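Local coordinates for water-soluble chlorophyll protein (Brassicaceae, PDB 5HPZ) that binds chlorophyll in a water-soluble tetramer built on the beta-trefoil fold of Kunitz-type protease inhibitors, and may also inhibit endopeptidases, at residues G15-Q21 with P54-F60; W97-V101 with N121-K125; C41-I45 with A110-G114. All coordinates share one frame; numbering follows the deposited sequence.

Interaction 1 (G15-Q21 with P54-F60); sequences GAKYFIQ and PGLPVSF
Phe19 and Pro54 meet ring against ring, the proline packing on one face of the phenylalanine. Pro54 CB stands over the centre of the Phe19 ring, 3.6 Å from the centroid and only 6° off the ring normal, a CH-pi contact, while Pro54 CG lies above the same face near CE1 and CZ. CG of Phe19 sits anti to its own carbonyl carbon (chi1 -55°), which swings the ring across to the proline; Pro57 CG approaches CE1 obliquely at 4.1 Å. The carbonyl of Pro54 serves the neighbouring side chain: Gln21 NE2 donates to Pro54 O at 2.9 Å in a nearly straight bond (176° at the hydrogen), with the acceptor in the plane of the amide.

Farther along, Tyr18 and Val58 form a single antiparallel hydrogen-bonded pair, and water 1 joins Ile20 N to Leu56 O where the backbones part. Phe60 crosses Tyr18 at about a right angle, its CE2 4.1 Å from Tyr18 CD1, and Phe171 meets the Phe60 ring edge-to-face. Tyr52 of a second subunit packs on Phe19, Pro54 and Pro57, and Leu56 touches chlorophyll. The chemistry thus divides the work: straight backbone bonds pair the segments at one bridge, with Gly15 N to Phe60 O beyond it, and apolar rings fill the sides, one group of them reaching the subunit interface.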
loop_
_atom_site.group_PDB
_atom_site.type_symbol
_atom_site.label_atom_id
_atom_site.label_comp_id
_atom_site.label_asym_id
_atom_site.label_seq_id
_atom_site.Cartn_x
_atom_site.Cartn_y
_atom_site.Cartn_z
ATOM N N GLY A 15 24.208 -21.936 -9.847
ATOM C CA GLY A 15 22.810 -22.186 -10.251
ATOM C C GLY A 15 21.868 -22.835 -9.231
ATOM O O GLY A 15 20.658 -22.839 -9.411
ATOM N N ALA A 16 22.398 -23.381 -8.150
ATOM C CA ALA A 16 21.563 -23.935 -7.115
ATOM C C ALA A 16 21.051 -22.821 -6.150
ATOM O O ALA A 16 21.628 -21.725 -6.040
ATOM C CB ALA A 16 22.340 -25.005 -6.341
ATOM N N LYS A 17 19.990 -23.164 -5.426
ATOM C CA LYS A 17 19.303 -22.238 -4.547
ATOM C C LYS A 17 19.804 -22.145 -3.105
ATOM O O LYS A 17 19.841 -23.147 -2.341
ATOM C CB LYS A 17 17.816 -22.539 -4.564
ATOM C CG LYS A 17 17.160 -22.128 -5.875
ATOM C CD LYS A 17 15.677 -21.951 -5.683
ATOM C CE LYS A 17 14.958 -21.833 -7.013
ATOM N NZ LYS A 17 14.143 -23.043 -7.275
ATOM N N TYR A 18 20.155 -20.906 -2.730
ATOM C CA TYR A 18 20.509 -20.545 -1.371
ATOM C C TYR A 18 19.781 -19.310 -0.833
ATOM O O TYR A 18 19.589 -18.332 -1.551
ATOM C CB TYR A 18 21.990 -20.283 -1.314
ATOM C CG TYR A 18 22.768 -21.481 -1.760
ATOM C CD1 TYR A 18 23.002 -21.714 -3.131
ATOM C CD2 TYR A 18 23.265 -22.381 -0.845
ATOM C CE1 TYR A 18 23.692 -22.839 -3.566
ATOM C CE2 TYR A 18 23.962 -23.511 -1.264
ATOM C CZ TYR A 18 24.172 -23.737 -2.629
ATOM O OH TYR A 18 24.868 -24.862 -3.065
ATOM N N PHE A 19 19.366 -19.386 0.430
ATOM C CA PHE A 19 19.038 -18.190 1.218
ATOM C C PHE A 19 20.352 -17.480 1.627
ATOM O O PHE A 19 21.335 -18.140 1.999
ATOM C CB PHE A 19 18.340 -18.545 2.498
ATOM C CG PHE A 19 17.100 -19.374 2.331
ATOM C CD1 PHE A 19 15.982 -18.862 1.676
ATOM C CD2 PHE A 19 17.043 -20.656 2.880
ATOM C CE1 PHE A 19 14.820 -19.618 1.562
ATOM C CE2 PHE A 19 15.900 -21.426 2.752
ATOM C CZ PHE A 19 14.785 -20.906 2.092
ATOM N N ILE A 20 20.370 -16.152 1.567
ATOM C CA ILE A 20 21.439 -15.389 2.201
ATOM C C ILE A 20 20.989 -14.878 3.586
ATOM O O ILE A 20 20.036 -14.103 3.707
ATOM C CB ILE A 20 21.916 -14.209 1.361
ATOM C CG1 ILE A 20 22.448 -14.688 -0.007
ATOM C CG2 ILE A 20 23.054 -13.519 2.087
ATOM C CD1 ILE A 20 22.712 -13.584 -1.013
ATOM N N GLN A 21 21.676 -15.320 4.626
ATOM C CA GLN A 21 21.243 -15.025 5.974
ATOM C C GLN A 21 22.355 -14.322 6.744
ATOM O O GLN A 21 23.444 -14.842 6.807
ATOM C CB GLN A 21 20.802 -16.298 6.635
ATOM C CG GLN A 21 19.337 -16.575 6.267
ATOM C CD GLN A 21 18.875 -17.931 6.696
ATOM O OE1 GLN A 21 19.497 -18.561 7.548
ATOM N NE2 GLN A 21 17.804 -18.399 6.114
ATOM N N PRO A 54 13.306 -17.113 6.183
ATOM C CA PRO A 54 14.632 -17.470 5.711
ATOM C C PRO A 54 15.204 -16.590 4.594
ATOM O O PRO A 54 16.337 -16.766 4.188
ATOM C CB PRO A 54 14.403 -18.901 5.176
ATOM C CG PRO A 54 13.002 -18.810 4.590
ATOM C CD PRO A 54 12.262 -18.003 5.617
ATOM N N GLY A 55 14.435 -15.675 4.038
ATOM C CA GLY A 55 14.897 -15.016 2.836
ATOM C C GLY A 55 14.246 -15.570 1.587
ATOM O O GLY A 55 13.591 -16.623 1.589
ATOM N N LEU A 56 14.376 -14.818 0.526
ATOM C CA LEU A 56 13.999 -15.327 -0.786
ATOM C C LEU A 56 15.238 -15.919 -1.395
ATOM O O LEU A 56 16.305 -15.278 -1.401
ATOM C CB LEU A 56 13.473 -14.209 -1.688
ATOM C CG LEU A 56 12.912 -14.606 -3.062
ATOM C CD1 LEU A 56 11.600 -15.355 -2.872
ATOM C CD2 LEU A 56 12.692 -13.354 -3.902
ATOM N N PRO A 57 15.126 -17.145 -1.939
ATOM C CA PRO A 57 16.325 -17.729 -2.432
ATOM C C PRO A 57 16.919 -16.949 -3.570
ATOM O O PRO A 57 16.232 -16.217 -4.312
ATOM C CB PRO A 57 15.873 -19.123 -2.966
ATOM C CG PRO A 57 14.493 -19.342 -2.482
ATOM C CD PRO A 57 13.936 -17.946 -2.320
ATOM N N VAL A 58 18.224 -17.098 -3.675
ATOM C CA VAL A 58 19.024 -16.619 -4.798
ATOM C C VAL A 58 19.857 -17.798 -5.353
ATOM O O VAL A 58 19.943 -18.874 -4.726
ATOM C CB VAL A 58 20.020 -15.549 -4.369
ATOM C CG1 VAL A 58 19.324 -14.341 -3.745
ATOM C CG2 VAL A 58 21.034 -16.127 -3.391
ATOM N N SER A 59 20.477 -17.569 -6.499
ATOM C CA SER A 59 21.495 -18.458 -7.000
ATOM C C SER A 59 22.564 -17.629 -7.620
ATOM O O SER A 59 22.312 -16.504 -8.060
ATOM C CB SER A 59 20.901 -19.452 -8.013
ATOM O OG SER A 59 20.320 -18.744 -9.087
ATOM N N PHE A 60 23.777 -18.176 -7.642
ATOM C CA PHE A 60 24.961 -17.481 -8.141
ATOM C C PHE A 60 25.422 -18.103 -9.482
ATOM O O PHE A 60 25.439 -19.345 -9.653
ATOM C CB PHE A 60 26.072 -17.668 -7.124
ATOM C CG PHE A 60 25.640 -17.412 -5.703
ATOM C CD1 PHE A 60 25.414 -16.123 -5.264
ATOM C CD2 PHE A 60 25.404 -18.446 -4.841
ATOM C CE1 PHE A 60 25.007 -15.882 -3.957
ATOM C CE2 PHE A 60 25.027 -18.204 -3.530
ATOM C CZ PHE A 60 24.823 -16.910 -3.092
HETATM O O HOH W 1 18.023 -14.708 0.604
#

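Interaction 2 (W97-V101 with N121-K125); sequences WAVDV and NSLFK
Asn121 holds Val99 by two bonds, its backbone and its side chain each taking one polar atom of the same residue. The side-chain amide is turned so that ND2 points at Val99 O, 3.0 Å away, in a bond of 168° at the hydrogen with the acceptor close to the amide plane; Asn121 O in turn receives Val99 N at 3.0 Å through a more bent bond. A first torsion of 80° places CG between the backbone N and the carbonyl carbon, bringing ND2 to Val99 O and to within 3.6 Å of Ala98 CB. Val101 CG1 flanks Asn121 CB at 3.9 Å.

At the other end the Phe124 ring turns its edge to Trp97 O and Ala98 N, both near its plane. Its CZ touches Trp97 CB at 3.7 Å, and its CE2 lies at the edge of the indole. Ile80 of strand 78-82 touches both aromatic residues. Were Asn121 replaced by alanine, Val99 O would probably lose its side-chain donor. The contact therefore joins two kinds of chemistry: the 3-10 segment 121-122 bonds to Val99 at the end of strand 97-99, while aromatic packing leads into the trefoil core.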
loop_
_atom_site.group_PDB
_atom_site.type_symbol
_atom_site.label_atom_id
_atom_site.label_comp_id
_atom_site.label_asym_id
_atom_site.label_seq_id
_atom_site.Cartn_x
_atom_site.Cartn_y
_atom_site.Cartn_z
ATOM N N TRP A 97 20.748 -8.748 -8.802
ATOM C CA TRP A 97 21.246 -7.717 -7.912
ATOM C C TRP A 97 22.125 -6.822 -8.701
ATOM O O TRP A 97 22.819 -7.269 -9.630
ATOM C CB TRP A 97 22.059 -8.305 -6.755
ATOM C CG TRP A 97 21.316 -9.182 -5.769
ATOM C CD1 TRP A 97 20.153 -9.851 -5.943
ATOM C CD2 TRP A 97 21.694 -9.396 -4.414
ATOM N NE1 TRP A 97 19.818 -10.529 -4.788
ATOM C CE2 TRP A 97 20.738 -10.241 -3.832
ATOM C CE3 TRP A 97 22.772 -8.972 -3.647
ATOM C CZ2 TRP A 97 20.812 -10.645 -2.493
ATOM C CZ3 TRP A 97 22.847 -9.365 -2.357
ATOM C CH2 TRP A 97 21.895 -10.181 -1.781
ATOM N N ALA A 98 22.124 -5.550 -8.325
ATOM C CA ALA A 98 22.914 -4.588 -8.974
ATOM C C ALA A 98 23.064 -3.388 -8.058
ATOM O O ALA A 98 22.263 -3.175 -7.180
ATOM C CB ALA A 98 22.240 -4.206 -10.257
ATOM N N VAL A 99 24.081 -2.588 -8.271
ATOM C CA VAL A 99 24.296 -1.408 -7.472
ATOM C C VAL A 99 23.597 -0.280 -8.175
ATOM O O VAL A 99 23.796 -0.117 -9.362
ATOM C CB VAL A 99 25.792 -1.027 -7.393
ATOM C CG1 VAL A 99 25.993 0.348 -6.781
ATOM C CG2 VAL A 99 26.562 -2.062 -6.604
ATOM N N ASP A 100 22.791 0.515 -7.462
ATOM C CA ASP A 100 22.055 1.654 -8.066
ATOM C C ASP A 100 23.102 2.576 -8.744
ATOM O O ASP A 100 23.961 3.099 -8.062
ATOM C CB ASP A 100 21.276 2.400 -6.970
ATOM C CG ASP A 100 20.419 3.570 -7.475
ATOM O OD1 ASP A 100 20.197 3.772 -8.702
ATOM O OD2 ASP A 100 19.961 4.310 -6.572
ATOM N N VAL A 101 23.038 2.744 -10.074
ATOM C CA VAL A 101 23.853 3.771 -10.749
ATOM C C VAL A 101 23.004 4.845 -11.442
ATOM O O VAL A 101 23.485 5.561 -12.300
ATOM C CB VAL A 101 24.862 3.146 -11.729
ATOM C CG1 VAL A 101 25.817 2.207 -10.988
ATOM C CG2 VAL A 101 24.122 2.438 -12.875
ATOM N N ASN A 121 27.961 -2.990 -12.852
ATOM C CA ASN A 121 27.224 -2.812 -11.595
ATOM C C ASN A 121 26.466 -4.083 -11.134
ATOM O O ASN A 121 25.936 -4.131 -10.033
ATOM C CB ASN A 121 26.278 -1.603 -11.744
ATOM C CG ASN A 121 24.987 -1.949 -12.498
ATOM O OD1 ASN A 121 24.996 -2.650 -13.505
ATOM N ND2 ASN A 121 23.867 -1.463 -11.998
ATOM N N SER A 122 26.393 -5.123 -11.964
ATOM C CA SER A 122 25.758 -6.333 -11.542
ATOM C C SER A 122 26.727 -7.352 -11.043
ATOM O O SER A 122 26.299 -8.476 -10.753
ATOM C CB SER A 122 24.963 -6.927 -12.698
ATOM O OG SER A 122 24.010 -5.989 -13.167
ATOM N N LEU A 123 28.011 -7.009 -10.983
ATOM C CA LEU A 123 29.051 -8.009 -10.635
ATOM C C LEU A 123 29.465 -7.945 -9.137
ATOM O O LEU A 123 29.800 -6.878 -8.626
ATOM C CB LEU A 123 30.320 -7.772 -11.454
ATOM C CG LEU A 123 30.260 -7.876 -12.978
ATOM C CD1 LEU A 123 31.676 -7.878 -13.556
ATOM C CD2 LEU A 123 29.511 -9.106 -13.407
ATOM N N PHE A 124 29.426 -9.101 -8.480
ATOM C CA PHE A 124 29.757 -9.237 -7.109
ATOM C C PHE A 124 30.863 -10.227 -6.959
ATOM O O PHE A 124 31.036 -11.069 -7.824
ATOM C CB PHE A 124 28.536 -9.736 -6.340
ATOM C CG PHE A 124 27.430 -8.741 -6.322
ATOM C CD1 PHE A 124 26.657 -8.535 -7.475
ATOM C CD2 PHE A 124 27.163 -7.985 -5.176
ATOM C CE1 PHE A 124 25.646 -7.576 -7.491
ATOM C CE2 PHE A 124 26.177 -6.999 -5.197
ATOM C CZ PHE A 124 25.414 -6.801 -6.347
ATOM N N LYS A 125 31.577 -10.153 -5.842
ATOM C CA LYS A 125 32.445 -11.239 -5.409
ATOM C C LYS A 125 32.095 -11.607 -3.990
ATOM O O LYS A 125 31.771 -10.720 -3.185
ATOM C CB LYS A 125 33.893 -10.787 -5.402
ATOM C CG LYS A 125 34.377 -10.285 -6.749
ATOM C CD LYS A 125 35.805 -9.780 -6.609
ATOM C CE LYS A 125 36.431 -9.564 -7.971
ATOM N NZ LYS A 125 37.751 -8.907 -7.864
HETATM O O HOH W 2 23.980 -9.864 -10.073
#

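Interaction 3 (C41-I45 with A110-G114); sequences CPLGI and AIIIG. With 68G (13'2-hydroxyl-Chlorophyll a), chain C.
Leu43 O receives Ile113 N at 2.9 Å, the direct hydrogen bond between two segments of a beta-trefoil, the fold shared with Kunitz-type inhibitors. The bond is bent, 137° at the hydrogen; the same oxygen also takes a CA-H...O contact from Ile112. Two waters extend the pairing on either side of this bond along the segment 41-45: water 3 accepts from Leu43 N and donates to Ile113 O, and water 4 accepts from Ile45 N and lies within bonding distance of Ile111 O.

Branched aliphatic side chains pack around this polar seam. Ile45 reaches across with its CD1 methyl to Ile111 CG2 at 3.7 Å, while its CG1 meets Ile113 CG1 at 3.8 Å, the two side chains crossing at about a right angle. Ile113 sends its CD1 methyl to Leu43 CB and Gly44 O; with CG1 anti to the carbonyl carbon and an extended chi2 of 175°, the branch is carried along the Leu43-Gly44 backbone. On the Pro42 side, Ile112 CD1 meets Pro42 CG at 3.8 Å, the two side chains approaching obliquely.

Beyond these contacts, Trp97 packs on Ile45, Leu157 of strand 155-160 touches both Ile45 and Ile111, and the disulfide from Cys41 to Cys90 ties down the start of the segment. A cis peptide bond precedes Pro42, next to Leu43. Leu43 thus has two roles: its backbone is held by the strand 111-113 and water, while its forked end belongs to the chlorophyll pocket. Of that fork, CD1 lies 3.8 Å from the methine carbon CHC of the pigment, and CD2 lies 3.7 Å from the vinyl carbon CAB.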
loop_
_atom_site.group_PDB
_atom_site.type_symbol
_atom_site.label_atom_id
_atom_site.label_comp_id
_atom_site.label_asym_id
_atom_site.label_seq_id
_atom_site.Cartn_x
_atom_site.Cartn_y
_atom_site.Cartn_z
ATOM N N CYS A 41 9.665 0.710 -8.287
ATOM C CA CYS A 41 10.670 -0.026 -9.044
ATOM C C CYS A 41 11.849 0.892 -9.359
ATOM O O CYS A 41 11.633 2.041 -9.636
ATOM C CB CYS A 41 10.067 -0.426 -10.366
ATOM S SG CYS A 41 8.628 -1.478 -10.207
ATOM N N PRO A 42 13.068 0.393 -9.393
ATOM C CA PRO A 42 13.443 -0.972 -8.958
ATOM C C PRO A 42 13.359 -1.169 -7.460
ATOM O O PRO A 42 13.485 -0.217 -6.710
ATOM C CB PRO A 42 14.934 -1.077 -9.350
ATOM C CG PRO A 42 15.427 0.338 -9.455
ATOM C CD PRO A 42 14.246 1.269 -9.661
ATOM N N LEU A 43 13.065 -2.395 -7.063
ATOM C CA LEU A 43 13.008 -2.824 -5.702
ATOM C C LEU A 43 14.383 -2.803 -5.061
ATOM O O LEU A 43 15.441 -2.956 -5.752
ATOM C CB LEU A 43 12.508 -4.257 -5.643
ATOM C CG LEU A 43 11.090 -4.449 -6.152
ATOM C CD1 LEU A 43 10.802 -5.927 -6.121
ATOM C CD2 LEU A 43 10.061 -3.696 -5.277
ATOM N N GLY A 44 14.377 -2.654 -3.730
ATOM C CA GLY A 44 15.597 -2.734 -2.949
ATOM C C GLY A 44 15.679 -4.096 -2.344
ATOM O O GLY A 44 14.813 -4.952 -2.578
ATOM N N ILE A 45 16.699 -4.288 -1.517
ATOM C CA ILE A 45 16.915 -5.494 -0.798
ATOM C C ILE A 45 17.074 -5.194 0.694
ATOM O O ILE A 45 17.851 -4.320 1.077
ATOM C CB ILE A 45 18.166 -6.232 -1.306
ATOM C CG1 ILE A 45 18.109 -6.375 -2.823
ATOM C CG2 ILE A 45 18.260 -7.566 -0.599
ATOM C CD1 ILE A 45 19.365 -6.965 -3.439
ATOM N N ALA A 110 22.170 2.359 -3.007
ATOM C CA ALA A 110 21.387 1.206 -2.637
ATOM C C ALA A 110 21.757 0.016 -3.553
ATOM O O ALA A 110 22.129 0.198 -4.686
ATOM C CB ALA A 110 19.942 1.535 -2.761
ATOM N N ILE A 111 21.632 -1.198 -3.045
ATOM C CA ILE A 111 21.660 -2.372 -3.895
ATOM C C ILE A 111 20.209 -2.606 -4.359
ATOM O O ILE A 111 19.284 -2.698 -3.540
ATOM C CB ILE A 111 22.136 -3.630 -3.138
ATOM C CG1 ILE A 111 23.464 -3.384 -2.402
ATOM C CG2 ILE A 111 22.330 -4.808 -4.119
ATOM C CD1 ILE A 111 24.599 -2.951 -3.292
ATOM N N ILE A 112 20.012 -2.659 -5.662
ATOM C CA ILE A 112 18.673 -2.800 -6.201
ATOM C C ILE A 112 18.523 -4.130 -6.933
ATOM O O ILE A 112 19.454 -4.937 -6.998
ATOM C CB ILE A 112 18.347 -1.648 -7.115
ATOM C CG1 ILE A 112 19.453 -1.502 -8.150
ATOM C CG2 ILE A 112 18.201 -0.377 -6.304
ATOM C CD1 ILE A 112 19.074 -0.808 -9.427
ATOM N N ILE A 113 17.332 -4.378 -7.437
ATOM C CA ILE A 113 17.015 -5.577 -8.151
ATOM C C ILE A 113 16.692 -5.147 -9.561
ATOM O O ILE A 113 15.878 -4.233 -9.794
ATOM C CB ILE A 113 15.845 -6.331 -7.537
ATOM C CG1 ILE A 113 16.141 -6.620 -6.067
ATOM C CG2 ILE A 113 15.569 -7.599 -8.344
ATOM C CD1 ILE A 113 15.002 -7.267 -5.327
ATOM N N GLY A 114 17.373 -5.759 -10.530
ATOM C CA GLY A 114 17.202 -5.327 -11.921
ATOM C C GLY A 114 18.434 -5.142 -12.779
ATOM O O GLY A 114 18.350 -4.470 -13.772
HETATM C C1 68G C . 8.359 -7.123 8.124
HETATM C C2 68G C . 6.870 -7.491 8.132
HETATM C C3 68G C . 5.918 -6.401 8.363
HETATM C C4 68G C . 6.553 -5.073 8.623
HETATM C C5 68G C . 4.403 -6.584 8.480
HETATM C C6 68G C . 3.737 -6.763 7.153
HETATM C C7 68G C . 3.989 -5.649 6.195
HETATM C C8 68G C . 2.896 -5.780 5.154
HETATM C C9 68G C . 3.021 -7.047 4.272
HETATM C C10 68G C . 2.996 -4.593 4.231
HETATM C C11 68G C . 1.873 -3.710 4.584
HETATM C C12 68G C . 1.952 -2.655 3.488
HETATM C C13 68G C . 1.842 -1.310 4.206
HETATM C C14 68G C . 0.538 -1.230 5.047
HETATM C C15 68G C . 1.896 -0.224 3.112
HETATM C C16 68G C . 2.351 1.111 3.695
HETATM C C17 68G C . 2.375 2.010 2.470
HETATM C C18 68G C . 2.756 3.358 2.978
HETATM C C19 68G C . 3.419 4.124 1.858
HETATM C C20 68G C . 1.454 4.080 3.329
HETATM O O2A 68G C . 8.726 -6.126 7.110
HETATM C CGA 68G C . 10.029 -6.374 6.812
HETATM O O1A 68G C . 10.777 -7.138 7.444
HETATM C CBA 68G C . 10.509 -5.699 5.577
HETATM C CAA 68G C . 10.389 -6.757 4.431
HETATM C C2A 68G C . 8.911 -7.064 4.012
HETATM C C3A 68G C . 8.357 -5.873 3.346
HETATM C CMA 68G C . 6.926 -5.812 3.786
HETATM C C4A 68G C . 8.364 -6.130 1.904
HETATM C CHB 68G C . 7.967 -5.302 0.940
HETATM N NA 68G C . 8.738 -7.380 1.753
HETATM C C1A 68G C . 8.973 -7.995 2.921
HETATM C CHA 68G C . 9.273 -9.303 2.976
HETATM C CBD 68G C . 9.430 -10.183 4.102
HETATM C CGD 68G C . 8.260 -10.187 4.969
HETATM O O1D 68G C . 8.349 -10.077 6.214
HETATM O O2D 68G C . 7.056 -10.297 4.367
HETATM C CED 68G C . 5.980 -10.270 5.280
HETATM O O 68G C . 10.447 -9.842 4.966
HETATM C CAD 68G C . 9.674 -11.481 3.535
HETATM O OBD 68G C . 9.937 -12.512 4.223
HETATM C C3D 68G C . 9.620 -11.378 2.172
HETATM C C2D 68G C . 9.694 -11.950 0.938
HETATM C CMD 68G C . 9.932 -13.278 0.705
HETATM C C4D 68G C . 9.375 -10.097 1.898
HETATM N ND 68G C . 9.269 -9.867 0.600
HETATM C C1D 68G C . 9.472 -11.038 -0.030
HETATM C CHD 68G C . 9.438 -11.207 -1.409
HETATM C C4C 68G C . 9.139 -10.345 -2.400
HETATM N NC 68G C . 8.914 -9.014 -2.174
HETATM MG MG 68G C . 8.886 -8.121 -0.331
HETATM C C3C 68G C . 9.045 -10.508 -3.755
HETATM C CAC 68G C . 9.219 -11.794 -4.531
HETATM C CBC 68G C . 7.818 -12.491 -4.427
HETATM C C2C 68G C . 8.743 -9.316 -4.315
HETATM C CMC 68G C . 8.567 -9.118 -5.641
HETATM C C1C 68G C . 8.654 -8.373 -3.330
HETATM C CHC 68G C . 8.364 -7.065 -3.396
HETATM C C4B 68G C . 7.989 -6.210 -2.418
HETATM N NB 68G C . 8.312 -6.381 -1.129
HETATM C C1B 68G C . 7.807 -5.385 -0.402
HETATM C C2B 68G C . 7.136 -4.568 -1.263
HETATM C CMB 68G C . 6.473 -3.439 -0.907
HETATM C C3B 68G C . 7.301 -5.054 -2.505
HETATM C CAB 68G C . 6.825 -4.666 -3.701
HETATM C CBB 68G C . 6.403 -3.271 -4.114
HETATM O O HOH W 3 13.174 -4.368 -9.264
HETATM O O HOH W 4 18.564 -1.742 -1.072
#

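In the fold
The three contacts lie in one beta-trefoil chain and show how short strands are held together by contacts between segments distant in sequence. Interactions 2 and 3, whose segments alternate along the chain, are neighbours with centres about 10 Å apart; strands 97-99 and 111-113 are antiparallel partners, Ala98 O and Ile112 N forming a probable backbone hydrogen bond. Interaction 1 closes before interaction 2 opens and lies about 17 Å from it between centres, on the opposite side of the chain's centre, yet Trp97 touches Ile20 and Val58. Since Trp97 also packs on Ile45, this one indole links all three. Interactions 1 and 3, also alternating, both reach the chlorophyll pocket, each through a leucine.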